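Local coordinates for Mll8374 protein (Mesorhizobium loti, PDB 3B5E) that probably hydrolyses carboxylic esters as a serine esterase of the alpha/beta-hydrolase fold, its natural substrate not being established, at residues M129-P133 with V151-L156; L141-P146 with F175-L179; P19-A25 with A57-R63; T161-A167 with E189-I195. All coordinates share one frame; numbering follows the deposited sequence. Where two conformers were deposited one is given.

How the contacts relate
Contact 3 comes first along the chain: P19-A25 with A57-R63 closes a loop holding strand 32-36 and helix 47-53, and pairs the outermost strand 20-23 with strand 58-62. The other three lie on the far side of the chain's centre. Contact 1 opens at the end of helix 120-131 and closes at 151-156, after contact 2 has opened at 141-146, so these two cross. Contact 2 closes at 175-179, after contact 4 has opened at 161-167, so they cross as well. Strands 138-142 and 160-166 are neighbours in the sheet, so contacts 2 and 4 adjoin, about 8 Å between centres. Contact 4, closing at 189-195, completes the other sheet edge.

Contact 1: M129-P133 with V151-L156; sequences MLLHP and VPATDL
Thr154 reaches Leu130 and Met129 at the C-terminal end of helix 120-131, which in this probable alpha/beta hydrolase follows the nucleophile elbow; the loop between strands 138-142 and 160-166 runs past that end. Taken atom by atom, Thr154 starts with CB, 3.3 Å from Leu130 O. Its OG1 gives a hydrogen bond to the same carbonyl oxygen; at 2.5 Å from Leu130 O it is very short, and the exact length should be read with caution. CG2, anti to the backbone N (OG1 itself at chi1 -59°), rests 3.6 Å from Met129 O while staying near Leu130 O. One side chain thus spans two carbonyls of the last helical turn, one bonded and one in van der Waals contact.

Leu130 fills the space beside it. Its CD2 methyl lies 3.6 Å from Val151 CG1, and the same methyl is 4.0 Å from Leu156 CD1, the two leucines crossing at about a right angle. Cutting Leu130 back to an alanine here would probably open a gap between Val151 and Leu156 and take from Val151 CG1 its leucine partner. Met129, present as selenomethionine, bends at chi3 (46°) and brings CE to 3.6 Å from Leu156 CD1. Beyond the segments, Thr154 O accepts a hydrogen bond from His186 ND1, and Val151 and Leu156 also pack on His186. Leu131, whose side chain also touches Leu89 of helix 85-106, sets CD2 against the Pro152 ring, 4.0 Å from Pro152 CG.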
loop_
_atom_site.group_PDB
_atom_site.type_symbol
_atom_site.label_atom_id
_atom_site.label_comp_id
_atom_site.label_asym_id
_atom_site.label_seq_id
_atom_site.Cartn_x
_atom_site.Cartn_y
_atom_site.Cartn_z
HETATM N N MSE A 129 2.724 2.395 -8.609
HETATM C CA MSE A 129 2.273 1.708 -9.833
HETATM C C MSE A 129 2.345 2.600 -11.078
HETATM O O MSE A 129 2.753 2.150 -12.139
HETATM C CB MSE A 129 0.827 1.191 -9.693
HETATM C CG MSE A 129 0.657 0.075 -8.680
HETATM SE SE MSE A 129 -1.274 -0.244 -8.314
HETATM C CE MSE A 129 -1.815 -0.220 -10.087
ATOM N N LEU A 130 1.947 3.863 -10.934
ATOM C CA LEU A 130 1.839 4.763 -12.076
ATOM C C LEU A 130 3.163 5.380 -12.462
ATOM O O LEU A 130 3.408 5.632 -13.634
ATOM C CB LEU A 130 0.800 5.834 -11.782
ATOM C CG LEU A 130 -0.639 5.292 -11.787
ATOM C CD1 LEU A 130 -1.528 6.235 -11.009
ATOM C CD2 LEU A 130 -1.140 5.060 -13.222
ATOM N N LEU A 131 4.036 5.576 -11.485
ATOM C CA LEU A 131 5.304 6.243 -11.716
ATOM C C LEU A 131 6.488 5.275 -11.927
ATOM O O LEU A 131 7.470 5.661 -12.554
ATOM C CB LEU A 131 5.601 7.194 -10.562
ATOM C CG LEU A 131 4.668 8.398 -10.359
ATOM C CD1 LEU A 131 4.947 9.082 -9.035
ATOM C CD2 LEU A 131 4.776 9.448 -11.501
ATOM N N HIS A 132 6.407 4.049 -11.398
ATOM C CA HIS A 132 7.507 3.099 -11.427
ATOM C C HIS A 132 6.993 1.741 -11.777
ATOM O O HIS A 132 6.919 0.879 -10.925
ATOM C CB HIS A 132 8.222 3.076 -10.094
ATOM C CG HIS A 132 8.844 4.388 -9.769
ATOM N ND1 HIS A 132 10.060 4.769 -10.276
ATOM C CD2 HIS A 132 8.372 5.455 -9.081
ATOM C CE1 HIS A 132 10.344 5.993 -9.861
ATOM N NE2 HIS A 132 9.323 6.443 -9.161
ATOM N N PRO A 133 6.609 1.560 -13.043
ATOM C CA PRO A 133 6.068 0.288 -13.465
ATOM C C PRO A 133 7.109 -0.840 -13.431
ATOM O O PRO A 133 8.316 -0.608 -13.522
ATOM C CB PRO A 133 5.620 0.563 -14.899
ATOM C CG PRO A 133 6.473 1.689 -15.349
ATOM C CD PRO A 133 6.658 2.536 -14.151
ATOM N N VAL A 151 -0.495 12.222 -14.522
ATOM C CA VAL A 151 -0.254 10.791 -14.526
ATOM C C VAL A 151 0.422 10.474 -15.837
ATOM O O VAL A 151 -0.060 10.886 -16.881
ATOM C CB VAL A 151 -1.586 10.013 -14.395
ATOM C CG1 VAL A 151 -1.322 8.552 -14.240
ATOM C CG2 VAL A 151 -2.404 10.549 -13.206
ATOM N N PRO A 152 1.546 9.759 -15.803
ATOM C CA PRO A 152 2.119 9.344 -17.070
ATOM C C PRO A 152 1.256 8.272 -17.739
ATOM O O PRO A 152 0.399 7.702 -17.089
ATOM C CB PRO A 152 3.482 8.765 -16.687
ATOM C CG PRO A 152 3.590 8.876 -15.235
ATOM C CD PRO A 152 2.312 9.260 -14.651
ATOM N N ALA A 153 1.524 7.985 -19.016
ATOM C CA ALA A 153 0.745 7.017 -19.799
ATOM C C ALA A 153 1.215 5.620 -19.476
ATOM O O ALA A 153 1.613 4.877 -20.360
ATOM C CB ALA A 153 0.926 7.274 -21.289
ATOM N N THR A 154 1.178 5.261 -18.210
ATOM C CA THR A 154 1.715 3.988 -17.750
ATOM C C THR A 154 0.749 2.853 -18.034
ATOM O O THR A 154 -0.444 2.971 -17.778
ATOM C CB THR A 154 2.009 4.049 -16.229
ATOM O OG1 THR A 154 2.950 5.100 -16.005
ATOM C CG2 THR A 154 2.609 2.755 -15.734
ATOM N N ASP A 155 1.283 1.751 -18.548
ATOM C CA ASP A 155 0.473 0.591 -18.868
ATOM C C ASP A 155 0.484 -0.344 -17.677
ATOM O O ASP A 155 1.523 -0.920 -17.367
ATOM C CB ASP A 155 1.017 -0.116 -20.118
ATOM C CG ASP A 155 0.153 -1.302 -20.560
ATOM O OD1 ASP A 155 -0.834 -1.638 -19.875
ATOM O OD2 ASP A 155 0.467 -1.890 -21.622
ATOM N N LEU A 156 -0.674 -0.508 -17.034
ATOM C CA LEU A 156 -0.797 -1.342 -15.838
ATOM C C LEU A 156 -1.368 -2.725 -16.183
ATOM O O LEU A 156 -1.820 -3.467 -15.298
ATOM C CB LEU A 156 -1.707 -0.658 -14.800
ATOM C CG LEU A 156 -1.301 0.739 -14.307
ATOM C CD1 LEU A 156 -2.353 1.283 -13.343
ATOM C CD2 LEU A 156 0.072 0.788 -13.659
#

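Contact 2: L141-P146 with F175-L179; sequences LLRPMP and FVPAL. With EDO (1,2-ethanediol), chain I.
Met145 and Phe175 bring their CA atoms to 5.5 Å, and Pro146 and Leu179 theirs to nearly the same distance, as the loop leaving strand 138-142 passes helix 176-185 with no hydrogen bond between the two. Met145, here selenomethionine, runs alongside Phe175. With CG between the backbone N and carbonyl carbon (chi1 70°) and a bend at chi3, its CE methyl comes over one face of the ring, 4.0 Å from the centroid of the Phe175 ring and displaced toward its rim. This is a CH-pi and Met-aromatic contact, the selenium lying obliquely. In the probable alpha/beta-hydrolase fold this loop borders the likely nucleophile: Arg143 O accepts a hydrogen bond from O2 of a 1,2-ethanediol, 2.7 Å between the two oxygens, and the diol is also bonded to Ser119 OG and Asn123 ND2. Asn123 OD1 in turn takes the N-H of Met145. Deeper in, Leu179 has CG anti to its backbone N (chi1 -168°) and presses CD2 across the Pro144 ring, 3.5 Å from Pro144 CG, tighter than usual packing. The Pro146 ring lies against Phe175 and the residues after it, its CD 3.5 Å from Phe175 O and its CG 4.1 Å from Ala178 CB.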
loop_
_atom_site.group_PDB
_atom_site.type_symbol
_atom_site.label_atom_id
_atom_site.label_comp_id
_atom_site.label_asym_id
_atom_site.label_seq_id
_atom_site.Cartn_x
_atom_site.Cartn_y
_atom_site.Cartn_z
ATOM N N LEU A 141 -5.638 -1.616 -1.788
ATOM C CA LEU A 141 -5.675 -0.209 -1.481
ATOM C C LEU A 141 -6.888 0.057 -0.583
ATOM O O LEU A 141 -8.037 0.013 -1.043
ATOM C CB LEU A 141 -5.800 0.636 -2.767
ATOM C CG LEU A 141 -4.762 0.402 -3.883
ATOM C CD1 LEU A 141 -5.027 1.317 -5.063
ATOM C CD2 LEU A 141 -3.324 0.574 -3.420
ATOM N N LEU A 142 -6.631 0.347 0.685
ATOM C CA LEU A 142 -7.704 0.524 1.666
ATOM C C LEU A 142 -7.931 2.022 1.860
ATOM O O LEU A 142 -7.005 2.745 2.245
ATOM C CB LEU A 142 -7.346 -0.141 2.981
ATOM C CG LEU A 142 -7.004 -1.633 2.914
ATOM C CD1 LEU A 142 -6.771 -2.182 4.331
ATOM C CD2 LEU A 142 -8.071 -2.420 2.148
ATOM N N ARG A 143 -9.151 2.473 1.561
ATOM C CA ARG A 143 -9.548 3.892 1.635
ATOM C C ARG A 143 -8.625 4.854 0.853
ATOM O O ARG A 143 -8.162 5.844 1.402
ATOM C CB ARG A 143 -9.708 4.357 3.069
ATOM C CG ARG A 143 -10.372 3.375 4.009
ATOM C CD ARG A 143 -11.844 3.124 3.666
ATOM N NE ARG A 143 -12.378 2.273 4.718
ATOM C CZ ARG A 143 -12.227 0.956 4.763
ATOM N NH1 ARG A 143 -11.667 0.277 3.768
ATOM N NH2 ARG A 143 -12.677 0.294 5.806
ATOM N N PRO A 144 -8.364 4.571 -0.451
ATOM C CA PRO A 144 -7.488 5.386 -1.261
ATOM C C PRO A 144 -8.217 6.542 -1.963
ATOM O O PRO A 144 -9.427 6.616 -1.935
ATOM C CB PRO A 144 -7.011 4.398 -2.324
ATOM C CG PRO A 144 -8.287 3.558 -2.539
ATOM C CD PRO A 144 -8.893 3.418 -1.212
HETATM N N MSE A 145 -7.445 7.422 -2.582
HETATM C CA MSE A 145 -7.943 8.488 -3.434
HETATM C C MSE A 145 -6.874 8.813 -4.462
HETATM O O MSE A 145 -5.727 8.462 -4.263
HETATM C CB MSE A 145 -8.311 9.739 -2.608
HETATM C CG MSE A 145 -7.136 10.486 -2.000
HETATM SE SE MSE A 145 -7.713 12.119 -1.154
HETATM C CE MSE A 145 -8.257 13.139 -2.732
ATOM N N PRO A 146 -7.249 9.462 -5.588
ATOM C CA PRO A 146 -6.230 9.987 -6.491
ATOM C C PRO A 146 -5.461 11.127 -5.829
ATOM O O PRO A 146 -6.051 11.948 -5.123
ATOM C CB PRO A 146 -7.041 10.511 -7.705
ATOM C CG PRO A 146 -8.421 9.868 -7.567
ATOM C CD PRO A 146 -8.613 9.743 -6.079
ATOM N N PHE A 175 -14.152 10.149 -3.814
ATOM C CA PHE A 175 -13.053 10.171 -4.749
ATOM C C PHE A 175 -12.753 8.788 -5.277
ATOM O O PHE A 175 -11.952 8.650 -6.201
ATOM C CB PHE A 175 -11.781 10.770 -4.100
ATOM C CG PHE A 175 -12.022 12.080 -3.413
ATOM C CD1 PHE A 175 -12.467 13.174 -4.151
ATOM C CD2 PHE A 175 -11.856 12.202 -2.044
ATOM C CE1 PHE A 175 -12.711 14.391 -3.552
ATOM C CE2 PHE A 175 -12.077 13.432 -1.422
ATOM C CZ PHE A 175 -12.525 14.528 -2.191
ATOM N N VAL A 176 -13.396 7.752 -4.728
ATOM C CA VAL A 176 -13.104 6.392 -5.167
ATOM C C VAL A 176 -13.492 6.084 -6.641
ATOM O O VAL A 176 -12.684 5.494 -7.354
ATOM C CB VAL A 176 -13.599 5.324 -4.142
ATOM C CG1 VAL A 176 -13.338 3.902 -4.675
ATOM C CG2 VAL A 176 -12.887 5.564 -2.838
ATOM N N PRO A 177 -14.694 6.499 -7.131
ATOM C CA PRO A 177 -14.975 6.273 -8.546
ATOM C C PRO A 177 -13.878 6.788 -9.489
ATOM O O PRO A 177 -13.493 6.062 -10.420
ATOM C CB PRO A 177 -16.326 6.978 -8.740
ATOM C CG PRO A 177 -16.996 6.774 -7.423
ATOM C CD PRO A 177 -15.896 6.998 -6.425
ATOM N N ALA A 178 -13.330 7.981 -9.213
ATOM C CA ALA A 178 -12.281 8.549 -10.073
ATOM C C ALA A 178 -11.036 7.636 -10.115
ATOM O O ALA A 178 -10.431 7.446 -11.173
ATOM C CB ALA A 178 -11.924 9.979 -9.613
ATOM N N LEU A 179 -10.683 7.049 -8.966
ATOM C CA LEU A 179 -9.527 6.152 -8.895
ATOM C C LEU A 179 -9.782 4.879 -9.679
ATOM O O LEU A 179 -8.887 4.382 -10.357
ATOM C CB LEU A 179 -9.191 5.811 -7.441
ATOM C CG LEU A 179 -7.847 5.126 -7.232
ATOM C CD1 LEU A 179 -6.627 5.953 -7.788
ATOM C CD2 LEU A 179 -7.729 4.753 -5.739
HETATM C C1 EDO I . -6.152 10.224 2.009
HETATM O O1 EDO I . -5.172 9.659 2.861
HETATM C C2 EDO I . -7.291 9.236 1.797
HETATM O O2 EDO I . -7.029 8.230 0.793
#

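Contact 3: P19-A25 with A57-R63; sequences PYRLLGA and ATLVAAR. With EDO (1,2-ethanediol), chain K.
Leu23 and Leu59 belong to the tight part of the antiparallel pairing of strands 20-23 and 58-62, which run at 163° to each other. Leu59 N reaches Leu23 O at 2.8 Å and the bond is returned from Leu23 N to Leu59 O. Arg21 and Ala61 make a second hydrogen-bonded pair. Leu23 CD1 lies 4.0 Å from Ala61 CB, and helix 47-53 closes over them. On the opposite face Leu22 CD1 packs 3.6 Å from Thr58 CG2, and the Tyr20 ring, placed by chi1 of 71°, sets CD2 4.0 Å from Val60 CG1. Its hydroxyl is hydrogen-bonded to His106 and Arg105, while Phe98 meets the ring edge-to-face. Arg63 N bonds Pro19 O at 2.8 Å, and the proline ring packs across Arg63 CB and CD.

Looser are the Gly24 end, where the chain turns with positive phi and a side chain would run into Ala57 O, and the Arg63 tip, whose NH1 and NH2 weakly bond a 1,2-ethanediol, probably from the crystallisation liquor. Arg21 NH1 also bonds Ser10 O. Glu43 takes Arg63 NE on OE1 and Arg21 NE on OE2 in salt bridges, so one carboxylate is shared by two guanidinium groups and probably draws them together.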
loop_
_atom_site.group_PDB
_atom_site.type_symbol
_atom_site.label_atom_id
_atom_site.label_comp_id
_atom_site.label_asym_id
_atom_site.label_seq_id
_atom_site.Cartn_x
_atom_site.Cartn_y
_atom_site.Cartn_z
ATOM N N PRO A 19 12.907 2.941 7.087
ATOM C CA PRO A 19 12.935 1.981 8.190
ATOM C C PRO A 19 11.849 0.910 8.010
ATOM O O PRO A 19 10.807 1.182 7.420
ATOM C CB PRO A 19 12.665 2.832 9.434
ATOM C CG PRO A 19 12.739 4.231 8.991
ATOM C CD PRO A 19 12.451 4.263 7.537
ATOM N N TYR A 20 12.127 -0.301 8.472
ATOM C CA TYR A 20 11.188 -1.411 8.346
ATOM C C TYR A 20 11.430 -2.507 9.343
ATOM O O TYR A 20 12.534 -2.653 9.864
ATOM C CB TYR A 20 11.151 -1.990 6.918
ATOM C CG TYR A 20 12.394 -2.747 6.544
ATOM C CD1 TYR A 20 13.588 -2.077 6.270
ATOM C CD2 TYR A 20 12.391 -4.137 6.532
ATOM C CE1 TYR A 20 14.753 -2.785 5.951
ATOM C CE2 TYR A 20 13.526 -4.852 6.226
ATOM C CZ TYR A 20 14.706 -4.188 5.940
ATOM O OH TYR A 20 15.820 -4.961 5.648
ATOM N N ARG A 21 10.381 -3.292 9.583
ATOM C CA ARG A 21 10.469 -4.524 10.338
ATOM C C ARG A 21 10.139 -5.674 9.376
ATOM O O ARG A 21 9.275 -5.531 8.477
ATOM C CB ARG A 21 9.461 -4.526 11.474
ATOM C CG ARG A 21 9.706 -3.475 12.503
ATOM C CD ARG A 21 8.595 -3.516 13.529
ATOM N NE ARG A 21 8.732 -2.410 14.477
ATOM C CZ ARG A 21 9.447 -2.424 15.601
ATOM N NH1 ARG A 21 10.107 -3.497 16.012
ATOM N NH2 ARG A 21 9.486 -1.332 16.342
ATOM N N LEU A 22 10.797 -6.808 9.601
ATOM C CA LEU A 22 10.615 -8.020 8.802
ATOM C C LEU A 22 10.033 -9.107 9.691
ATOM O O LEU A 22 10.722 -9.582 10.610
ATOM C CB LEU A 22 11.939 -8.512 8.196
ATOM C CG LEU A 22 11.829 -9.626 7.130
ATOM C CD1 LEU A 22 11.143 -9.127 5.804
ATOM C CD2 LEU A 22 13.168 -10.243 6.842
ATOM N N LEU A 23 8.783 -9.471 9.418
ATOM C CA LEU A 23 8.057 -10.492 10.181
ATOM C C LEU A 23 7.723 -11.752 9.367
ATOM O O LEU A 23 7.528 -11.711 8.167
ATOM C CB LEU A 23 6.790 -9.885 10.798
ATOM C CG LEU A 23 6.935 -8.582 11.589
ATOM C CD1 LEU A 23 6.807 -7.274 10.757
ATOM C CD2 LEU A 23 5.859 -8.621 12.639
ATOM N N GLY A 24 7.743 -12.896 10.040
ATOM C CA GLY A 24 7.328 -14.166 9.425
ATOM C C GLY A 24 8.274 -14.748 8.393
ATOM O O GLY A 24 7.912 -15.680 7.693
ATOM N N ALA A 25 9.482 -14.203 8.291
ATOM C CA ALA A 25 10.445 -14.642 7.263
ATOM C C ALA A 25 10.901 -16.084 7.380
ATOM O O ALA A 25 11.392 -16.638 6.395
ATOM C CB ALA A 25 11.654 -13.670 7.179
ATOM N N ALA A 57 2.733 -15.386 5.764
ATOM C CA ALA A 57 3.450 -14.545 4.826
ATOM C C ALA A 57 4.588 -13.785 5.511
ATOM O O ALA A 57 4.516 -13.436 6.689
ATOM C CB ALA A 57 2.478 -13.519 4.116
ATOM N N THR A 58 5.651 -13.569 4.747
ATOM C CA THR A 58 6.676 -12.617 5.121
ATOM C C THR A 58 6.088 -11.210 4.974
ATOM O O THR A 58 5.562 -10.841 3.909
ATOM C CB THR A 58 7.914 -12.777 4.238
ATOM O OG1 THR A 58 8.393 -14.119 4.359
ATOM C CG2 THR A 58 8.995 -11.800 4.670
ATOM N N LEU A 59 6.193 -10.441 6.054
ATOM C CA LEU A 59 5.715 -9.089 6.105
ATOM C C LEU A 59 6.901 -8.125 6.130
ATOM O O LEU A 59 7.806 -8.260 6.967
ATOM C CB LEU A 59 4.842 -8.873 7.349
ATOM C CG LEU A 59 3.701 -9.869 7.563
ATOM C CD1 LEU A 59 2.937 -9.452 8.809
ATOM C CD2 LEU A 59 2.752 -10.000 6.333
ATOM N N VAL A 60 6.894 -7.172 5.193
ATOM C CA VAL A 60 7.778 -5.987 5.233
ATOM C C VAL A 60 6.919 -4.826 5.709
ATOM O O VAL A 60 6.142 -4.244 4.941
ATOM C CB VAL A 60 8.455 -5.650 3.878
ATOM C CG1 VAL A 60 9.369 -4.399 3.995
ATOM C CG2 VAL A 60 9.249 -6.834 3.322
ATOM N N ALA A 61 7.046 -4.505 6.990
ATOM C CA ALA A 61 6.281 -3.428 7.600
ATOM C C ALA A 61 7.162 -2.172 7.556
ATOM O O ALA A 61 8.002 -1.970 8.427
ATOM C CB ALA A 61 5.904 -3.793 9.001
ATOM N N ALA A 62 6.936 -1.344 6.528
ATOM C CA ALA A 62 7.758 -0.179 6.232
ATOM C C ALA A 62 7.235 1.081 6.928
ATOM O O ALA A 62 6.022 1.244 7.157
ATOM C CB ALA A 62 7.837 0.028 4.747
ATOM N N ARG A 63 8.152 1.992 7.215
ATOM C CA ARG A 63 7.816 3.271 7.869
ATOM C C ARG A 63 8.047 4.441 6.929
ATOM O O ARG A 63 9.086 4.525 6.288
ATOM C CB ARG A 63 8.662 3.458 9.125
ATOM C CG ARG A 63 8.332 4.722 9.958
ATOM C CD ARG A 63 9.302 4.975 11.067
ATOM N NE ARG A 63 9.068 4.043 12.172
ATOM C CZ ARG A 63 9.625 4.133 13.372
ATOM N NH1 ARG A 63 10.496 5.083 13.653
ATOM N NH2 ARG A 63 9.301 3.255 14.302
HETATM C C1 EDO K . 12.078 5.305 16.832
HETATM O O1 EDO K . 11.097 4.276 16.999
HETATM C C2 EDO K . 11.519 6.617 17.368
HETATM O O2 EDO K . 11.014 7.433 16.301
#

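Contact 4: T161-A167 with E189-I195; sequences TLIIAGA and EVDARII
Asp191 O is approached by three groups of the neighbouring strand: Ile163 N in a hydrogen bond of 3.0 Å, Leu162 CA in a CA-H...O contact at 3.2 Å, and Leu162 CD1 at 3.3 Å. Leu162 lies beside Asp191, pointing the same way, its CG anti to the backbone N (chi1 169°), which lays the methyl over that carbonyl. The parallel ladder continues through Arg193 N to Ile163 O as far as Ala167 N on Ile195 O. Arg193 bends at chi2 (-63°) back toward Asp191 and grips the carboxylate side-on. Arg193 NE meets Asp191 OD1 at 2.8 Å and NH2 meets OD2 at 3.0 Å, both on the syn side and near the guanidinium plane, though somewhat out of the carboxylate plane. An alanine in place of Asp191 would probably leave Arg193 NE and NH2 without their carboxylate and the guanidinium free to turn. On the face of Leu162, Ile195 CG1 lies 3.8 Å from Ile164 CG2. On the other face Ile163 CD1 rests 4.0 Å from Val190 CG1, against helix 176-185. Strand 160-166, that helix and strand 189-195 form the edge beta-alpha-beta unit of the alpha/beta-hydrolase fold, whose following loops probably carry the triad's acid and histidine.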
loop_
_atom_site.group_PDB
_atom_site.type_symbol
_atom_site.label_atom_id
_atom_site.label_comp_id
_atom_site.label_asym_id
_atom_site.label_seq_id
_atom_site.Cartn_x
_atom_site.Cartn_y
_atom_site.Cartn_z
ATOM N N THR A 161 -5.586 -4.963 -8.848
ATOM C CA THR A 161 -5.729 -4.010 -7.776
ATOM C C THR A 161 -7.077 -4.225 -7.091
ATOM O O THR A 161 -8.115 -4.324 -7.762
ATOM C CB THR A 161 -5.665 -2.583 -8.316
ATOM O OG1 THR A 161 -4.585 -2.480 -9.257
ATOM C CG2 THR A 161 -5.463 -1.598 -7.175
ATOM N N LEU A 162 -7.046 -4.345 -5.764
ATOM C CA LEU A 162 -8.228 -4.352 -4.946
ATOM C C LEU A 162 -8.324 -2.954 -4.294
ATOM O O LEU A 162 -7.316 -2.431 -3.816
ATOM C CB LEU A 162 -8.129 -5.447 -3.872
ATOM C CG LEU A 162 -9.163 -5.438 -2.773
ATOM C CD1 LEU A 162 -10.581 -5.873 -3.254
ATOM C CD2 LEU A 162 -8.659 -6.325 -1.634
ATOM N N ILE A 163 -9.536 -2.374 -4.290
ATOM C CA ILE A 163 -9.853 -1.120 -3.602
ATOM C C ILE A 163 -10.989 -1.398 -2.637
ATOM O O ILE A 163 -11.993 -2.066 -3.017
ATOM C CB ILE A 163 -10.257 0.005 -4.616
ATOM C CG1 ILE A 163 -9.058 0.393 -5.487
ATOM C CG2 ILE A 163 -10.888 1.200 -3.875
ATOM C CD1 ILE A 163 -9.447 1.228 -6.706
ATOM N N ILE A 164 -10.835 -0.979 -1.373
ATOM C CA ILE A 164 -11.942 -1.050 -0.433
ATOM C C ILE A 164 -12.264 0.327 0.107
ATOM O O ILE A 164 -11.442 0.940 0.804
ATOM C CB ILE A 164 -11.665 -1.973 0.730
ATOM C CG1 ILE A 164 -11.131 -3.318 0.243
ATOM C CG2 ILE A 164 -12.974 -2.142 1.590
ATOM C CD1 ILE A 164 -10.989 -4.352 1.355
ATOM N N ALA A 165 -13.444 0.816 -0.282
ATOM C CA ALA A 165 -13.997 2.098 0.111
ATOM C C ALA A 165 -14.929 1.900 1.271
ATOM O O ALA A 165 -15.618 0.885 1.401
ATOM C CB ALA A 165 -14.771 2.740 -1.052
ATOM N N GLY A 166 -15.027 2.937 2.092
ATOM C CA GLY A 166 -15.978 2.891 3.178
ATOM C C GLY A 166 -17.233 3.694 2.857
ATOM O O GLY A 166 -17.154 4.864 2.553
ATOM N N ALA A 167 -18.411 3.083 2.981
ATOM C CA ALA A 167 -19.712 3.792 2.712
ATOM C C ALA A 167 -19.894 4.976 3.636
ATOM O O ALA A 167 -20.491 5.985 3.258
ATOM C CB ALA A 167 -20.936 2.808 2.921
ATOM N N GLU A 189 -6.521 -4.519 -13.658
ATOM C CA GLU A 189 -7.726 -5.280 -13.355
ATOM C C GLU A 189 -8.186 -4.889 -11.948
ATOM O O GLU A 189 -7.620 -5.314 -10.944
ATOM C CB GLU A 189 -7.435 -6.768 -13.456
ATOM C CG GLU A 189 -8.517 -7.668 -12.901
ATOM C CD GLU A 189 -8.222 -9.149 -13.140
ATOM O OE1 GLU A 189 -7.362 -9.453 -14.006
ATOM O OE2 GLU A 189 -8.843 -10.001 -12.452
ATOM N N VAL A 190 -9.236 -4.090 -11.898
ATOM C CA VAL A 190 -9.678 -3.474 -10.640
ATOM C C VAL A 190 -10.827 -4.288 -10.038
ATOM O O VAL A 190 -11.767 -4.658 -10.732
ATOM C CB VAL A 190 -10.131 -1.993 -10.867
ATOM C CG1 VAL A 190 -10.542 -1.345 -9.532
ATOM C CG2 VAL A 190 -9.037 -1.155 -11.595
ATOM N N ASP A 191 -10.732 -4.572 -8.748
ATOM C CA ASP A 191 -11.819 -5.123 -7.989
ATOM C C ASP A 191 -12.073 -4.139 -6.866
ATOM O O ASP A 191 -11.297 -4.079 -5.935
ATOM C CB ASP A 191 -11.383 -6.448 -7.395
ATOM C CG ASP A 191 -12.456 -7.107 -6.613
ATOM O OD1 ASP A 191 -13.501 -6.486 -6.365
ATOM O OD2 ASP A 191 -12.242 -8.287 -6.233
ATOM N N ALA A 192 -13.140 -3.347 -6.987
ATOM C CA ALA A 192 -13.460 -2.290 -6.016
ATOM C C ALA A 192 -14.753 -2.606 -5.245
ATOM O O ALA A 192 -15.778 -3.012 -5.850
ATOM C CB ALA A 192 -13.564 -0.931 -6.710
ATOM N N ARG A 193 -14.642 -2.492 -3.917
ATOM C CA ARG A 193 -15.716 -2.790 -2.962
ATOM C C ARG A 193 -16.074 -1.546 -2.177
ATOM O O ARG A 193 -15.223 -0.680 -1.932
ATOM C CB ARG A 193 -15.307 -3.872 -1.934
ATOM C CG ARG A 193 -14.661 -5.078 -2.507
ATOM C CD ARG A 193 -15.569 -5.845 -3.431
ATOM N NE ARG A 193 -14.872 -6.983 -3.999
ATOM C CZ ARG A 193 -14.806 -8.179 -3.413
ATOM N NH1 ARG A 193 -15.461 -8.442 -2.299
ATOM N NH2 ARG A 193 -14.104 -9.141 -3.983
ATOM N N ILE A 194 -17.340 -1.467 -1.784
ATOM C CA ILE A 194 -17.806 -0.505 -0.779
ATOM C C ILE A 194 -18.361 -1.327 0.362
ATOM O O ILE A 194 -19.224 -2.178 0.117
ATOM C CB ILE A 194 -18.929 0.429 -1.290
ATOM C CG1 ILE A 194 -18.500 1.270 -2.498
ATOM C CG2 ILE A 194 -19.421 1.347 -0.148
ATOM C CD1 ILE A 194 -19.686 1.893 -3.326
ATOM N N ILE A 195 -17.882 -1.083 1.590
ATOM C CA ILE A 195 -18.330 -1.811 2.781
ATOM C C ILE A 195 -18.990 -0.791 3.698
ATOM O O ILE A 195 -18.846 0.410 3.464
ATOM C CB ILE A 195 -17.168 -2.635 3.460
ATOM C CG1 ILE A 195 -15.984 -1.762 3.923
ATOM C CG2 ILE A 195 -16.673 -3.766 2.524
ATOM C CD1 ILE A 195 -14.978 -2.508 4.932
#